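Local structure of N-acetylglucosamine-6-phosphate deacetylase (Mycobacterium smegmatis, 6FV4) at residues V24-R32 against D340-R348; L36-V46 against L365-L373. The protein probably removes the acetyl group from N-acetylglucosamine-6-phosphate as a metal-dependent hydrolase of the amidohydrolase superfamily. The protein carries 1 engineered substitution. All coordinates share one frame; numbering follows the deposited sequence.

In the fold
Interactions 1 and 2 illustrate how the two ends of an amidohydrolase chain are brought together. Their segments alternate along the sequence: 24-32 and 36-46 come early, 340-348 and 365-373 more than 300 residues later. Interaction 1 sets the hairpin of strands 23-25 and 30-31 against helix 339-357 of the catalytic domain. Interaction 2 fastens the returning chain to the hairpin of strands 34-39 and 42-48, probably within the small beta domain, as in relatives. Their centres lie about 17 Å apart. They touch where T26 O meets L365 N at 2.9 Å, a probable hydrogen bond, and where L31 packs on V46. The zinc and cadmium sites sharing E138 lie away from both; the cadmium on E37 is separate and peripheral.

Interaction 1: V24-R32 against D340-R348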
loop_
_atom_site.group_PDB
_atom_site.type_symbol
_atom_site.label_atom_id
_atom_site.label_comp_id
_atom_site.label_asym_id
_atom_site.label_seq_id
_atom_site.Cartn_x
_atom_site.Cartn_y
_atom_site.Cartn_z
ATOM N N VAL B 24 -1.028 -30.276 -7.608
ATOM C CA VAL B 24 -2.440 -29.943 -7.432
ATOM C C VAL B 24 -2.551 -28.864 -6.364
ATOM O O VAL B 24 -2.181 -29.085 -5.203
ATOM C CB VAL B 24 -3.287 -31.167 -7.057
ATOM C CG1 VAL B 24 -4.721 -30.744 -6.807
ATOM C CG2 VAL B 24 -3.229 -32.216 -8.163
ATOM N N LEU B 25 -3.052 -27.697 -6.758
ATOM C CA LEU B 25 -3.363 -26.624 -5.829
ATOM C C LEU B 25 -4.852 -26.688 -5.514
ATOM O O LEU B 25 -5.685 -26.687 -6.425
ATOM C CB LEU B 25 -2.963 -25.267 -6.408
ATOM C CG LEU B 25 -1.447 -25.081 -6.260
ATOM C CD1 LEU B 25 -0.761 -25.296 -7.585
ATOM C CD2 LEU B 25 -1.113 -23.721 -5.700
ATOM N N THR B 26 -5.178 -26.799 -4.228
ATOM C CA THR B 26 -6.557 -26.992 -3.808
ATOM C C THR B 26 -7.238 -25.695 -3.422
ATOM O O THR B 26 -8.464 -25.672 -3.271
ATOM C CB THR B 26 -6.619 -27.959 -2.612
ATOM O OG1 THR B 26 -6.159 -27.286 -1.436
ATOM C CG2 THR B 26 -5.733 -29.167 -2.860
ATOM N N GLY B 27 -6.483 -24.616 -3.260
ATOM C CA GLY B 27 -6.979 -23.383 -2.695
ATOM C C GLY B 27 -6.356 -23.065 -1.352
ATOM O O GLY B 27 -6.241 -21.886 -0.996
ATOM N N THR B 28 -5.941 -24.094 -0.608
ATOM C CA THR B 28 -5.235 -23.902 0.655
ATOM C C THR B 28 -3.897 -24.638 0.691
ATOM O O THR B 28 -2.984 -24.226 1.415
ATOM C CB THR B 28 -6.090 -24.377 1.830
ATOM O OG1 THR B 28 -6.473 -25.741 1.616
ATOM C CG2 THR B 28 -7.332 -23.516 1.969
ATOM N N GLU B 29 -3.773 -25.737 -0.053
ATOM C CA GLU B 29 -2.573 -26.563 -0.040
ATOM C C GLU B 29 -2.018 -26.708 -1.449
ATOM O O GLU B 29 -2.753 -26.644 -2.439
ATOM C CB GLU B 29 -2.829 -27.985 0.513
ATOM C CG GLU B 29 -3.601 -28.075 1.813
ATOM C CD GLU B 29 -4.283 -29.439 1.991
ATOM O OE1 GLU B 29 -5.224 -29.754 1.211
ATOM O OE2 GLU B 29 -3.877 -30.196 2.901
ATOM N N LEU B 30 -0.711 -26.925 -1.528
ATOM C CA LEU B 30 -0.045 -27.302 -2.767
ATOM C C LEU B 30 0.411 -28.748 -2.614
ATOM O O LEU B 30 1.286 -29.045 -1.791
ATOM C CB LEU B 30 1.133 -26.376 -3.056
ATOM C CG LEU B 30 1.856 -26.596 -4.386
ATOM C CD1 LEU B 30 2.255 -25.261 -4.980
ATOM C CD2 LEU B 30 3.079 -27.500 -4.227
ATOM N N LEU B 31 -0.161 -29.636 -3.413
ATOM C CA LEU B 31 0.132 -31.064 -3.349
ATOM C C LEU B 31 1.053 -31.455 -4.492
ATOM O O LEU B 31 0.773 -31.146 -5.656
ATOM C CB LEU B 31 -1.152 -31.887 -3.411
ATOM C CG LEU B 31 -2.215 -31.373 -2.449
ATOM C CD1 LEU B 31 -3.473 -32.163 -2.641
ATOM C CD2 LEU B 31 -1.690 -31.471 -1.002
ATOM N N ARG B 32 2.146 -32.138 -4.156
ATOM C CA ARG B 32 3.148 -32.532 -5.132
ATOM C C ARG B 32 3.699 -33.910 -4.776
ATOM O O ARG B 32 4.434 -34.045 -3.792
ATOM C CB ARG B 32 4.263 -31.490 -5.178
ATOM C CG ARG B 32 5.063 -31.485 -6.463
ATOM C CD ARG B 32 6.028 -30.306 -6.503
ATOM N NE ARG B 32 5.468 -29.148 -7.198
ATOM C CZ ARG B 32 5.719 -27.888 -6.861
ATOM N NH1 ARG B 32 6.515 -27.622 -5.833
ATOM N NH2 ARG B 32 5.183 -26.890 -7.551
ATOM N N ASP B 340 6.287 -21.236 -6.409
ATOM C CA ASP B 340 5.304 -22.000 -5.646
ATOM C C ASP B 340 4.444 -21.095 -4.782
ATOM O O ASP B 340 3.218 -21.287 -4.699
ATOM C CB ASP B 340 5.987 -23.053 -4.787
ATOM C CG ASP B 340 6.357 -24.289 -5.573
ATOM O OD1 ASP B 340 6.187 -24.285 -6.814
ATOM O OD2 ASP B 340 6.822 -25.267 -4.943
ATOM N N ASP B 341 5.069 -20.121 -4.116
ATOM C CA ASP B 341 4.297 -19.126 -3.386
ATOM C C ASP B 341 3.434 -18.296 -4.332
ATOM O O ASP B 341 2.350 -17.845 -3.944
ATOM C CB ASP B 341 5.226 -18.210 -2.592
ATOM C CG ASP B 341 6.049 -18.964 -1.547
ATOM O OD1 ASP B 341 5.515 -19.892 -0.900
ATOM O OD2 ASP B 341 7.235 -18.625 -1.377
ATOM N N ALA B 342 3.908 -18.074 -5.562
ATOM C CA ALA B 342 3.167 -17.247 -6.508
ATOM C C ALA B 342 1.910 -17.961 -6.999
ATOM O O ALA B 342 0.845 -17.347 -7.103
ATOM C CB ALA B 342 4.062 -16.857 -7.685
ATOM N N LEU B 343 2.030 -19.251 -7.329
ATOM C CA LEU B 343 0.873 -20.051 -7.703
ATOM C C LEU B 343 -0.144 -20.093 -6.579
ATOM O O LEU B 343 -1.355 -20.037 -6.823
ATOM C CB LEU B 343 1.315 -21.466 -8.065
ATOM C CG LEU B 343 2.055 -21.619 -9.389
ATOM C CD1 LEU B 343 2.569 -23.036 -9.508
ATOM C CD2 LEU B 343 1.165 -21.274 -10.571
ATOM N N SER B 344 0.331 -20.210 -5.335
ATOM C CA SER B 344 -0.582 -20.304 -4.202
ATOM C C SER B 344 -1.320 -18.993 -3.977
ATOM O O SER B 344 -2.518 -18.989 -3.657
ATOM C CB SER B 344 0.187 -20.720 -2.949
ATOM O OG SER B 344 0.398 -22.122 -2.975
ATOM N N LEU B 345 -0.631 -17.869 -4.155
ATOM C CA LEU B 345 -1.307 -16.584 -4.054
ATOM C C LEU B 345 -2.295 -16.399 -5.202
ATOM O O LEU B 345 -3.437 -15.996 -4.984
ATOM C CB LEU B 345 -0.282 -15.458 -4.042
ATOM C CG LEU B 345 -0.852 -14.043 -4.022
ATOM C CD1 LEU B 345 -1.641 -13.807 -2.751
ATOM C CD2 LEU B 345 0.288 -13.019 -4.187
ATOM N N ALA B 346 -1.866 -16.704 -6.432
ATOM C CA ALA B 346 -2.717 -16.492 -7.594
ATOM C C ALA B 346 -3.990 -17.330 -7.509
ATOM O O ALA B 346 -5.065 -16.873 -7.913
ATOM C CB ALA B 346 -1.931 -16.804 -8.869
ATOM N N VAL B 347 -3.901 -18.541 -6.943
ATOM C CA VAL B 347 -5.103 -19.360 -6.798
ATOM C C VAL B 347 -6.080 -18.715 -5.821
ATOM O O VAL B 347 -7.297 -18.713 -6.044
ATOM C CB VAL B 347 -4.729 -20.795 -6.379
ATOM C CG1 VAL B 347 -5.950 -21.520 -5.826
ATOM C CG2 VAL B 347 -4.189 -21.547 -7.562
ATOM N N ARG B 348 -5.575 -18.145 -4.729
ATOM C CA ARG B 348 -6.450 -17.393 -3.831
ATOM C C ARG B 348 -7.097 -16.213 -4.553
ATOM O O ARG B 348 -8.303 -15.973 -4.423
ATOM C CB ARG B 348 -5.658 -16.898 -2.628
ATOM C CG ARG B 348 -5.567 -17.897 -1.481
ATOM C CD ARG B 348 -4.360 -17.592 -0.604
ATOM N NE ARG B 348 -4.516 -18.120 0.756
ATOM C CZ ARG B 348 -4.145 -19.336 1.145
ATOM N NH1 ARG B 348 -3.579 -20.176 0.283
ATOM N NH2 ARG B 348 -4.333 -19.717 2.401
HETATM O O HOH W 1 -4.011 -21.335 -2.750
#
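R32 and D340 approach from opposite directions and meet end-on, each terminal nitrogen of the guanidinium taking one carboxylate oxygen in a salt bridge. R32 NH1 reaches D340 OD2 at 2.5 Å and R32 NH2 reaches D340 OD1 at 2.9 Å, both nearly straight. The acceptors lie in the guanidinium plane, but the carboxylate is turned 36° against it. D340 OD2 is met on its syn side, somewhat out of the carboxylate plane, and D340 OD1 from further above that plane. L30 CD2 lies over the centre of one guanidinium face, and R32 NE bonds to T23 OG1; together with the paired grip on D340, these contacts restrict rotation of the group.

Deeper in the interface the contact becomes largely apolar. With CG anti to the carbonyl carbon (chi1 -78°), L25 carries CD2 to the helix surface, in van der Waals contact with the S344 hydroxyl (3.5 Å to OG) and 4.1 Å from L343 CB, while its CB lies against V347 CG2. L30 adds CD1 beside the turn of helix that carries D340 and S344. In this way the antiparallel hairpin of strands 23-25 and 30-31 seats one side on helix 339-357, a helix of the amidohydrolase domain, whose V347 also packs on F328 of helix 324-334.

At the hairpin's turn, T26 OG1 accepts from E29 N in an ST motif, and G27 has a positive phi that suits glycine. V347 CG1, anti to its own backbone N (chi1 163°), comes within 3.8 Å of G27 CA. R348 runs extended from CG to NE and brings one guanidinium face under G27 O, though the angle is too poor for a hydrogen bond; its NE belongs to a salt bridge with E276. A water donates to S344 O and, weakly, to G27 O, and accepts weakly from R348 NH1.

Interaction 2: L36-V46 against L365-L373; sequences LEIASDRVVAV and LAAGARADL. With CD (cadmium ion), chain I.
The D41-V43 backbone meets the 368-371 backbone in a single beta bridge between R42 and R370, with V43 N to A369 O at 2.7 Å, A371 N to D41 O at 2.8 Å, and a third bond from G368 N to V43 O. The first runs almost straight onto its carbonyl; A371 N approaches from above the carbonyl plane.

R42 bends at chi2 (-53°) and chi3 (-63°), curling its guanidinium back so that NH2 meets G368 O at 2.7 Å, in the plane of both groups. A weak bond from R42 NE shares that oxygen, and R370 N lies over one guanidinium face, toward its rim. R370 turns its own guanidinium away into a side-on salt bridge with D372 through NE and NH2; D372 OD1 also bonds to A388 N.

Segment 36-46 is a hairpin of the small beta domain, closed by a type II' turn from A39 to R42 and interrupted by a classic bulge where V44 and A45 face E37. Against it lies the loop following helix 339-357, with a type II turn from A366 to A369.

On the side of the hairpin carrying L36, I38 and V43, V43 sets CB against A366 O at 3.4 Å and CG2 against A371, while I38 CD1 meets A371 CB at 3.7 Å. L36 and L365 cross at about a right angle, their CD2 atoms 3.7 Å apart, with L373 CD2 alongside. Toward the end of strand 42-48, V46 CG2 rests on L365 O. E37 binds a peripheral cadmium ion, not the catalytic-domain one, through OE2 (2.5 Å), OE1 (2.8 Å) and a water.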
loop_
_atom_site.group_PDB
_atom_site.type_symbol
_atom_site.label_atom_id
_atom_site.label_comp_id
_atom_site.label_asym_id
_atom_site.label_seq_id
_atom_site.Cartn_x
_atom_site.Cartn_y
_atom_site.Cartn_z
ATOM N N LEU B 36 -6.937 -36.486 -7.351
ATOM C CA LEU B 36 -8.316 -36.138 -7.069
ATOM C C LEU B 36 -9.216 -37.245 -7.569
ATOM O O LEU B 36 -9.002 -37.798 -8.652
ATOM C CB LEU B 36 -8.767 -34.843 -7.759
ATOM C CG LEU B 36 -8.060 -33.515 -7.601
ATOM C CD1 LEU B 36 -7.102 -33.347 -8.749
ATOM C CD2 LEU B 36 -9.121 -32.420 -7.609
ATOM N N GLU B 37 -10.253 -37.522 -6.798
ATOM C CA GLU B 37 -11.284 -38.467 -7.180
ATOM C C GLU B 37 -12.571 -37.720 -7.439
ATOM O O GLU B 37 -13.035 -36.969 -6.578
ATOM C CB GLU B 37 -11.505 -39.490 -6.082
ATOM C CG GLU B 37 -11.946 -40.811 -6.545
ATOM C CD GLU B 37 -12.301 -41.618 -5.352
ATOM O OE1 GLU B 37 -11.400 -41.819 -4.513
ATOM O OE2 GLU B 37 -13.482 -41.998 -5.212
ATOM N N ILE B 38 -13.155 -37.954 -8.607
ATOM C CA ILE B 38 -14.335 -37.245 -9.072
ATOM C C ILE B 38 -15.460 -38.259 -9.196
ATOM O O ILE B 38 -15.258 -39.349 -9.743
ATOM C CB ILE B 38 -14.074 -36.550 -10.425
ATOM C CG1 ILE B 38 -12.902 -35.564 -10.324
ATOM C CG2 ILE B 38 -15.338 -35.880 -10.947
ATOM C CD1 ILE B 38 -13.066 -34.531 -9.257
ATOM N N ALA B 39 -16.633 -37.917 -8.675
ATOM C CA ALA B 39 -17.837 -38.714 -8.894
ATOM C C ALA B 39 -18.925 -37.776 -9.370
ATOM O O ALA B 39 -19.226 -36.786 -8.694
ATOM C CB ALA B 39 -18.290 -39.450 -7.629
ATOM N N SER B 40 -19.504 -38.081 -10.531
ATOM C CA SER B 40 -20.570 -37.270 -11.115
ATOM C C SER B 40 -20.029 -35.848 -11.224
ATOM O O SER B 40 -19.010 -35.649 -11.911
ATOM C CB SER B 40 -21.829 -37.488 -10.261
ATOM O OG SER B 40 -22.860 -36.586 -10.564
ATOM N N ASP B 41 -20.602 -34.859 -10.544
ATOM C CA ASP B 41 -20.106 -33.491 -10.609
ATOM C C ASP B 41 -19.352 -33.058 -9.356
ATOM O O ASP B 41 -19.074 -31.870 -9.214
ATOM C CB ASP B 41 -21.264 -32.522 -10.881
ATOM C CG ASP B 41 -22.250 -32.463 -9.734
ATOM O OD1 ASP B 41 -22.326 -33.460 -8.990
ATOM O OD2 ASP B 41 -22.973 -31.446 -9.599
ATOM N N ARG B 42 -19.001 -33.979 -8.454
ATOM C CA ARG B 42 -18.418 -33.615 -7.170
ATOM C C ARG B 42 -17.005 -34.174 -7.013
ATOM O O ARG B 42 -16.678 -35.253 -7.518
ATOM C CB ARG B 42 -19.286 -34.108 -5.994
ATOM C CG ARG B 42 -20.787 -33.853 -6.123
ATOM C CD ARG B 42 -21.125 -32.386 -6.409
ATOM N NE ARG B 42 -20.731 -31.467 -5.344
ATOM C CZ ARG B 42 -21.186 -30.219 -5.238
ATOM N NH1 ARG B 42 -22.055 -29.742 -6.126
ATOM N NH2 ARG B 42 -20.773 -29.445 -4.239
ATOM N N VAL B 43 -16.161 -33.425 -6.307
ATOM C CA VAL B 43 -14.921 -33.998 -5.808
ATOM C C VAL B 43 -15.271 -34.916 -4.642
ATOM O O VAL B 43 -16.003 -34.523 -3.727
ATOM C CB VAL B 43 -13.932 -32.898 -5.385
ATOM C CG1 VAL B 43 -12.660 -33.508 -4.755
ATOM C CG2 VAL B 43 -13.549 -31.996 -6.576
ATOM N N VAL B 44 -14.794 -36.152 -4.700
ATOM C CA VAL B 44 -14.936 -37.107 -3.597
ATOM C C VAL B 44 -13.787 -36.984 -2.606
ATOM O O VAL B 44 -13.995 -36.826 -1.400
ATOM C CB VAL B 44 -15.025 -38.540 -4.161
ATOM C CG1 VAL B 44 -15.081 -39.568 -3.020
ATOM C CG2 VAL B 44 -16.213 -38.660 -5.040
ATOM N N ALA B 45 -12.554 -37.064 -3.095
ATOM C CA ALA B 45 -11.391 -36.983 -2.228
ATOM C C ALA B 45 -10.244 -36.338 -2.985
ATOM O O ALA B 45 -10.177 -36.404 -4.214
ATOM C CB ALA B 45 -10.968 -38.367 -1.716
ATOM N N VAL B 46 -9.354 -35.699 -2.226
ATOM C CA VAL B 46 -8.098 -35.145 -2.715
ATOM C C VAL B 46 -6.995 -35.648 -1.797
ATOM O O VAL B 46 -7.216 -35.856 -0.601
ATOM C CB VAL B 46 -8.132 -33.598 -2.750
ATOM C CG1 VAL B 46 -6.832 -33.036 -3.236
ATOM C CG2 VAL B 46 -9.258 -33.117 -3.642
ATOM N N LEU B 365 -10.599 -27.325 -4.440
ATOM C CA LEU B 365 -10.705 -28.745 -4.727
ATOM C C LEU B 365 -10.648 -29.438 -3.371
ATOM O O LEU B 365 -9.578 -29.638 -2.802
ATOM C CB LEU B 365 -9.604 -29.183 -5.685
ATOM C CG LEU B 365 -9.754 -28.545 -7.072
ATOM C CD1 LEU B 365 -8.460 -28.662 -7.859
ATOM C CD2 LEU B 365 -10.914 -29.190 -7.821
ATOM N N ALA B 366 -11.818 -29.734 -2.825
ATOM C CA ALA B 366 -11.932 -30.367 -1.524
ATOM C C ALA B 366 -13.087 -31.348 -1.581
ATOM O O ALA B 366 -13.971 -31.244 -2.436
ATOM C CB ALA B 366 -12.166 -29.340 -0.408
ATOM N N ALA B 367 -13.070 -32.311 -0.663
ATOM C CA ALA B 367 -14.182 -33.240 -0.559
ATOM C C ALA B 367 -15.487 -32.465 -0.462
ATOM O O ALA B 367 -15.591 -31.498 0.293
ATOM C CB ALA B 367 -13.995 -34.148 0.663
ATOM N N GLY B 368 -16.471 -32.870 -1.269
ATOM C CA GLY B 368 -17.763 -32.231 -1.300
ATOM C C GLY B 368 -17.911 -31.122 -2.329
ATOM O O GLY B 368 -19.041 -30.815 -2.731
ATOM N N ALA B 369 -16.810 -30.514 -2.765
ATOM C CA ALA B 369 -16.886 -29.384 -3.680
ATOM C C ALA B 369 -17.234 -29.843 -5.095
ATOM O O ALA B 369 -16.976 -30.986 -5.487
ATOM C CB ALA B 369 -15.559 -28.627 -3.697
ATOM N N ARG B 370 -17.826 -28.932 -5.870
ATOM C CA ARG B 370 -18.089 -29.233 -7.271
ATOM C C ARG B 370 -16.772 -29.348 -8.026
ATOM O O ARG B 370 -15.789 -28.674 -7.709
ATOM C CB ARG B 370 -18.987 -28.173 -7.919
ATOM C CG ARG B 370 -19.767 -28.734 -9.110
ATOM C CD ARG B 370 -20.724 -27.738 -9.730
ATOM N NE ARG B 370 -20.009 -26.647 -10.387
ATOM C CZ ARG B 370 -20.604 -25.618 -10.981
ATOM N NH1 ARG B 370 -21.943 -25.541 -11.017
ATOM N NH2 ARG B 370 -19.856 -24.670 -11.541
ATOM N N ALA B 371 -16.749 -30.244 -9.014
ATOM C CA ALA B 371 -15.512 -30.601 -9.701
ATOM C C ALA B 371 -15.267 -29.615 -10.847
ATOM O O ALA B 371 -15.490 -29.899 -12.026
ATOM C CB ALA B 371 -15.571 -32.040 -10.192
ATOM N N ASP B 372 -14.782 -28.432 -10.473
ATOM C CA ASP B 372 -14.396 -27.389 -11.414
ATOM C C ASP B 372 -12.896 -27.195 -11.259
ATOM O O ASP B 372 -12.433 -26.821 -10.177
ATOM C CB ASP B 372 -15.115 -26.072 -11.129
ATOM C CG ASP B 372 -16.621 -26.205 -11.106
ATOM O OD1 ASP B 372 -17.161 -27.233 -11.567
ATOM O OD2 ASP B 372 -17.272 -25.262 -10.620
ATOM N N LEU B 373 -12.137 -27.475 -12.316
ATOM C CA LEU B 373 -10.689 -27.367 -12.215
ATOM C C LEU B 373 -10.115 -27.015 -13.578
ATOM O O LEU B 373 -10.788 -27.129 -14.608
ATOM C CB LEU B 373 -10.060 -28.656 -11.665
ATOM C CG LEU B 373 -10.326 -30.005 -12.345
ATOM C CD1 LEU B 373 -9.512 -30.197 -13.629
ATOM C CD2 LEU B 373 -10.019 -31.140 -11.356
HETATM CD CD CD I . -12.712 -44.285 -4.487
HETATM O O HOH W 2 -14.731 -45.710 -5.395
#